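Dual specificity protein phosphatase 14 (Homo sapiens, PDB 2WGP) removes phosphate from tyrosine, serine and threonine residues of proteins and inactivates the MAP kinases ERK, JNK and p38. Local coordinates at residues G86-D90 and Q156-Y160. Sequence-based numbering, arbitrary orientation.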
ATOM      1  N   GLY A  86      15.945  13.835  -4.605  1.00 22.30           N
ATOM      2  CA  GLY A  86      15.665  15.254  -4.638  1.00 22.63           C
ATOM      3  C   GLY A  86      16.337  16.088  -3.556  1.00 22.61           C
ATOM      4  O   GLY A  86      16.570  17.289  -3.747  1.00 23.34           O
ATOM      5  N   LEU A  87      16.645  15.459  -2.421  1.00 23.56           N
ATOM      6  CA  LEU A  87      17.324  16.130  -1.325  1.00 23.29           C
ATOM      7  C   LEU A  87      18.755  16.513  -1.714  1.00 23.91           C
ATOM      8  O   LEU A  87      19.407  17.273  -1.005  1.00 25.01           O
ATOM      9  CB  LEU A  87      17.329  15.240  -0.063  1.00 22.54           C
ATOM     10  CG  LEU A  87      16.007  14.967   0.670  1.00 22.63           C
ATOM     11  CD1 LEU A  87      16.172  13.996   1.865  1.00 20.77           C
ATOM     12  CD2 LEU A  87      15.359  16.264   1.159  1.00 22.45           C
ATOM     13  N   TYR A  88      19.249  15.959  -2.817  1.00 24.41           N
ATOM     14  CA  TYR A  88      20.574  16.271  -3.337  1.00 24.91           C
ATOM     15  C   TYR A  88      20.550  17.158  -4.587  1.00 25.22           C
ATOM     16  O   TYR A  88      21.601  17.478  -5.141  1.00 26.30           O
ATOM     17  CB  TYR A  88      21.338  14.986  -3.621  1.00 24.82           C
ATOM     18  CG  TYR A  88      21.647  14.166  -2.370  1.00 25.46           C
ATOM     19  CD1 TYR A  88      22.777  14.443  -1.593  1.00 26.48           C
ATOM     20  CD2 TYR A  88      20.816  13.138  -1.964  1.00 25.51           C
ATOM     21  CE1 TYR A  88      23.087  13.692  -0.459  1.00 27.40           C
ATOM     22  CE2 TYR A  88      21.124  12.374  -0.816  1.00 26.70           C
ATOM     23  CZ  TYR A  88      22.256  12.673  -0.068  1.00 26.56           C
ATOM     24  OH  TYR A  88      22.577  11.948   1.072  1.00 28.68           O
ATOM     25  N   PHE A  89      19.361  17.552  -5.050  1.00 25.78           N
ATOM     26  CA  PHE A  89      19.265  18.323  -6.290  1.00 25.22           C
ATOM     27  C   PHE A  89      20.060  19.626  -6.181  1.00 25.28           C
ATOM     28  O   PHE A  89      20.964  19.864  -7.002  1.00 24.52           O
ATOM     29  CB  PHE A  89      17.807  18.602  -6.677  1.00 25.59           C
ATOM     30  CG  PHE A  89      17.047  17.402  -7.265  1.00 23.43           C
ATOM     31  CD1 PHE A  89      15.667  17.502  -7.461  1.00 23.19           C
ATOM     32  CD2 PHE A  89      17.678  16.191  -7.629  1.00 23.13           C
ATOM     33  CE1 PHE A  89      14.953  16.434  -8.002  1.00 23.60           C
ATOM     34  CE2 PHE A  89      16.946  15.145  -8.162  1.00 23.31           C
ATOM     35  CZ  PHE A  89      15.598  15.275  -8.350  1.00 22.96           C
ATOM     36  N   ASP A  90      19.762  20.436  -5.160  1.00 25.59           N
ATOM     37  CA  ASP A  90      20.437  21.731  -4.966  1.00 25.81           C
ATOM     38  C   ASP A  90      21.906  21.541  -4.599  1.00 25.94           C
ATOM     39  O   ASP A  90      22.772  22.179  -5.173  1.00 24.54           O
ATOM     40  CB  ASP A  90      19.737  22.592  -3.892  1.00 25.42           C
ATOM     41  CG  ASP A  90      18.445  23.221  -4.397  1.00 25.93           C
ATOM     42  OD1 ASP A  90      17.448  23.255  -3.632  1.00 27.17           O
ATOM     43  OD2 ASP A  90      18.422  23.688  -5.559  1.00 25.43           O
ATOM     44  N   GLN A 156      10.035  13.262  -8.544  1.00 22.86           N
ATOM     45  CA  GLN A 156      10.838  14.227  -7.806  1.00 23.40           C
ATOM     46  C   GLN A 156      11.357  15.329  -8.719  1.00 23.15           C
ATOM     47  O   GLN A 156      11.342  16.506  -8.345  1.00 24.67           O
ATOM     48  CB  GLN A 156      11.967  13.510  -7.053  1.00 22.59           C
ATOM     49  CG  GLN A 156      11.467  12.560  -5.960  1.00 23.86           C
ATOM     50  CD  GLN A 156      12.577  11.839  -5.223  1.00 24.13           C
ATOM     51  OE1 GLN A 156      13.497  12.478  -4.697  1.00 23.81           O
ATOM     52  NE2 GLN A 156      12.479  10.497  -5.131  1.00 26.70           N
ATOM     53  N   LEU A 157      11.807  14.961  -9.927  1.00 23.84           N
ATOM     54  CA  LEU A 157      12.219  15.959 -10.933  1.00 23.41           C
ATOM     55  C   LEU A 157      11.090  16.915 -11.322  1.00 22.63           C
ATOM     56  O   LEU A 157      11.326  18.111 -11.528  1.00 21.77           O
ATOM     57  CB  LEU A 157      12.723  15.263 -12.208  1.00 23.51           C
ATOM     58  CG  LEU A 157      14.127  14.670 -12.129  1.00 23.27           C
ATOM     59  CD1 LEU A 157      14.379  13.786 -13.314  1.00 21.74           C
ATOM     60  CD2 LEU A 157      15.198  15.758 -11.970  1.00 22.81           C
ATOM     61  N   ILE A 158       9.879  16.376 -11.443  1.00 22.53           N
ATOM     62  CA  ILE A 158       8.692  17.158 -11.824  1.00 22.62           C
ATOM     63  C   ILE A 158       8.363  18.185 -10.742  1.00 22.76           C
ATOM     64  O   ILE A 158       8.068  19.333 -11.048  1.00 21.31           O
ATOM     65  CB  ILE A 158       7.456  16.273 -12.122  1.00 22.87           C
ATOM     66  CG1 ILE A 158       7.627  15.549 -13.463  1.00 22.00           C
ATOM     67  CG2 ILE A 158       6.162  17.148 -12.153  1.00 21.18           C
ATOM     68  CD1 ILE A 158       6.691  14.305 -13.687  1.00 21.15           C
ATOM     69  N   ASP A 159       8.426  17.760  -9.478  1.00 23.63           N
ATOM     70  CA  ASP A 159       8.258  18.687  -8.353  1.00 23.89           C
ATOM     71  C   ASP A 159       9.317  19.785  -8.380  1.00 23.15           C
ATOM     72  O   ASP A 159       8.985  20.947  -8.222  1.00 22.53           O
ATOM     73  CB  ASP A 159       8.266  17.951  -6.992  1.00 24.40           C
ATOM     74  CG  ASP A 159       7.809  18.855  -5.848  1.00 26.09           C
ATOM     75  OD1 ASP A 159       8.611  19.692  -5.398  1.00 25.90           O
ATOM     76  OD2 ASP A 159       6.642  18.751  -5.413  1.00 25.81           O
ATOM     77  N   TYR A 160      10.578  19.413  -8.593  1.00 23.24           N
ATOM     78  CA  TYR A 160      11.691  20.373  -8.631  1.00 23.61           C
ATOM     79  C   TYR A 160      11.542  21.359  -9.788  1.00 23.66           C
ATOM     80  O   TYR A 160      11.753  22.560  -9.611  1.00 23.40           O
ATOM     81  CB  TYR A 160      13.014  19.635  -8.752  1.00 23.60           C
ATOM     82  CG  TYR A 160      14.265  20.471  -8.561  1.00 25.28           C
ATOM     83  CD1 TYR A 160      14.471  21.216  -7.384  1.00 25.98           C
ATOM     84  CD2 TYR A 160      15.273  20.473  -9.531  1.00 24.72           C
ATOM     85  CE1 TYR A 160      15.632  21.933  -7.184  1.00 24.68           C
ATOM     86  CE2 TYR A 160      16.427  21.215  -9.355  1.00 26.13           C
ATOM     87  CZ  TYR A 160      16.604  21.934  -8.176  1.00 26.63           C
ATOM     88  OH  TYR A 160      17.765  22.618  -8.017  1.00 28.14           O
TER
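G86 N gives its hydrogen to Q156 OE1 over 2.8 Å, with an N-H...O angle of 162°. The donor sits somewhat off the plane of the Q156 amide. The Q156 chain reaches it by running extended beyond CG, and its NE2 bonds to A83 O. One side-chain amide therefore bonds two backbone groups, G86 N and A83 O, in the chain just before helix 89-101. G86 CA also lies over the centre of the F89 ring, 3.4 Å above its plane.

F89 fills the middle of the contact. Its CG lies beside the backbone N and anti to the carbonyl carbon, and the ring is directed at helix 151-165. F89 and Y160 lie alongside each other and run antiparallel. F89 CB sits over the Y160 face in a CH-pi contact, 3.9 Å from the ring centroid. F89 CD1 lies over the same face nearer the rim, 3.5 Å from Y160 CG. The two planes meet obliquely, at 52°. At the far end of the ring, F89 CZ touches L157 CD2 at 3.7 Å, where the L157 side chain lies roughly perpendicular to that of F89. T119 and A123 of helix 116-129 also pack on F89.

D90 receives the Y160 hydroxyl: OH donates to OD2 at 2.8 Å. The bond arrives 47° out of the carboxylate plane. K127 of helix 116-129 forms a salt bridge with the same oxygen.

The contact thus joins helix 151-165 to the start of helix 89-101 within the phosphatase catalytic domain, away from the catalytic cysteine. An apolar centre is flanked by two polar bonds. The paired lysine probably stabilises the charged form of D90, and its carboxylate holds the Y160 hydroxyl while F89 packs on the ring.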